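Local structure of D-alanyl-D-alanine carboxypeptidase (Streptococcus pneumoniae R6, 1XP4) at residues L97-V102 with N106-A111. The protein probably removes the C-terminal D-alanine from peptidoglycan precursors, acting as a serine-type D-Ala-D-Ala carboxypeptidase in cell wall biosynthesis. Numbering follows the deposited sequence.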
loop_
_atom_site.group_PDB
_atom_site.type_symbol
_atom_site.label_atom_id
_atom_site.label_comp_id
_atom_site.label_asym_id
_atom_site.label_seq_id
_atom_site.Cartn_x
_atom_site.Cartn_y
_atom_site.Cartn_z
ATOM N N LEU A 97 -10.363 -14.018 -0.823
ATOM C CA LEU A 97 -9.333 -13.031 -0.556
ATOM C C LEU A 97 -7.979 -13.584 -0.992
ATOM O O LEU A 97 -7.186 -12.900 -1.639
ATOM C CB LEU A 97 -9.293 -12.717 0.934
ATOM C CG LEU A 97 -9.431 -11.252 1.326
ATOM C CD1 LEU A 97 -9.319 -11.150 2.842
ATOM C CD2 LEU A 97 -8.360 -10.420 0.640
ATOM N N GLU A 98 -7.720 -14.829 -0.625
ATOM C CA GLU A 98 -6.470 -15.470 -0.976
ATOM C C GLU A 98 -6.415 -15.615 -2.497
ATOM O O GLU A 98 -5.399 -15.303 -3.117
ATOM C CB GLU A 98 -6.381 -16.841 -0.294
ATOM C CG GLU A 98 -4.965 -17.343 -0.046
ATOM C CD GLU A 98 -4.709 -17.671 1.418
ATOM O OE1 GLU A 98 -5.015 -16.825 2.284
ATOM O OE2 GLU A 98 -4.195 -18.771 1.708
ATOM N N ALA A 99 -7.513 -16.073 -3.096
ATOM C CA ALA A 99 -7.581 -16.247 -4.546
ATOM C C ALA A 99 -7.392 -14.911 -5.279
ATOM O O ALA A 99 -6.741 -14.854 -6.326
ATOM C CB ALA A 99 -8.907 -16.875 -4.932
ATOM N N THR A 100 -7.952 -13.841 -4.720
ATOM C CA THR A 100 -7.843 -12.515 -5.318
ATOM C C THR A 100 -6.415 -11.966 -5.313
ATOM O O THR A 100 -5.875 -11.606 -6.359
ATOM C CB THR A 100 -8.757 -11.488 -4.589
ATOM O OG1 THR A 100 -10.130 -11.805 -4.834
ATOM C CG2 THR A 100 -8.496 -10.083 -5.084
ATOM N N LEU A 101 -5.806 -11.904 -4.138
ATOM C CA LEU A 101 -4.466 -11.352 -4.014
ATOM C C LEU A 101 -3.332 -12.215 -4.545
ATOM O O LEU A 101 -2.353 -11.697 -5.075
ATOM C CB LEU A 101 -4.197 -11.000 -2.553
ATOM C CG LEU A 101 -5.057 -9.865 -1.994
ATOM C CD1 LEU A 101 -4.888 -9.768 -0.491
ATOM C CD2 LEU A 101 -4.660 -8.566 -2.663
ATOM N N VAL A 102 -3.460 -13.528 -4.413
ATOM C CA VAL A 102 -2.412 -14.431 -4.867
ATOM C C VAL A 102 -2.475 -14.812 -6.346
ATOM O O VAL A 102 -1.446 -14.853 -7.025
ATOM C CB VAL A 102 -2.419 -15.724 -4.032
ATOM C CG1 VAL A 102 -1.335 -16.667 -4.526
ATOM C CG2 VAL A 102 -2.217 -15.387 -2.560
ATOM N N ASN A 106 -10.431 -12.957 -10.920
ATOM C CA ASN A 106 -11.452 -11.913 -11.029
ATOM C C ASN A 106 -12.800 -12.296 -10.416
ATOM O O ASN A 106 -13.485 -11.449 -9.838
ATOM C CB ASN A 106 -11.639 -11.502 -12.494
ATOM C CG ASN A 106 -10.383 -10.884 -13.089
ATOM O OD1 ASN A 106 -9.876 -9.881 -12.584
ATOM N ND2 ASN A 106 -9.875 -11.479 -14.167
ATOM N N SER A 107 -13.188 -13.560 -10.539
ATOM C CA SER A 107 -14.448 -13.991 -9.956
ATOM C C SER A 107 -14.364 -13.945 -8.442
ATOM O O SER A 107 -15.380 -13.834 -7.762
ATOM C CB SER A 107 -14.810 -15.386 -10.431
ATOM O OG SER A 107 -15.253 -15.317 -11.776
ATOM N N ALA A 108 -13.150 -14.023 -7.914
ATOM C CA ALA A 108 -12.957 -13.921 -6.473
ATOM C C ALA A 108 -13.285 -12.469 -6.086
ATOM O O ALA A 108 -14.035 -12.214 -5.143
ATOM C CB ALA A 108 -11.514 -14.245 -6.110
ATOM N N ALA A 109 -12.726 -11.522 -6.836
ATOM C CA ALA A 109 -12.956 -10.105 -6.581
ATOM C C ALA A 109 -14.435 -9.756 -6.684
ATOM O O ALA A 109 -15.019 -9.207 -5.745
ATOM C CB ALA A 109 -12.157 -9.249 -7.567
ATOM N N ILE A 110 -15.032 -10.072 -7.828
ATOM C CA ILE A 110 -16.437 -9.779 -8.051
ATOM C C ILE A 110 -17.296 -10.367 -6.943
ATOM O O ILE A 110 -18.103 -9.663 -6.329
ATOM C CB ILE A 110 -16.913 -10.332 -9.408
ATOM C CG1 ILE A 110 -16.099 -9.694 -10.538
ATOM C CG2 ILE A 110 -18.392 -10.046 -9.598
ATOM C CD1 ILE A 110 -16.452 -10.202 -11.919
ATOM N N ALA A 111 -17.117 -11.655 -6.679
ATOM C CA ALA A 111 -17.883 -12.315 -5.631
ATOM C C ALA A 111 -17.840 -11.524 -4.313
ATOM O O ALA A 111 -18.883 -11.239 -3.716
ATOM C CB ALA A 111 -17.359 -13.733 -5.417
#
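Thr100 meets the peptide group joining Ala108 to Ala109, the flat unit of this contact, over one face: its OG1 stands almost straight above the nitrogen, 3.3 Å from Ala109 N. The N-H lies in the peptide plane, roughly at right angles to that approach, so the pair is close without being hydrogen-bonded. The opposite face turns away from helix 93-103. The hydroxyl bonds instead to the O of Leu96, a residue of its own helix whose side chain also touches Ala108; with OG1 anti to the carbonyl carbon (chi1 -68°), it lies beside the backbone N, where that bond can form. Beside this, the methyl of Ala108 presses into the other helix, with its CB 3.9 Å from Ala99 CB and 3.8 Å from Thr100 N. Such small side chains illustrate how two helices can approach closely: here the local axes come within 7.9 Å, their N-to-C directions 128° apart. CA of Thr100 and CA of Ala108 are separated by 5.4 Å. Thr100 further touches Lys44, the predicted proton acceptor, whose NZ is hydrogen-bonded to Asn106 OD1. The short link between the helices carries Ser104, also predicted to be catalytic, and with Ala105 and Asn106 it fits the SxN pattern. This tight turn between two packed helices is consistent with the SxN element lining the active site of penicillin-binding proteins of the S11 family.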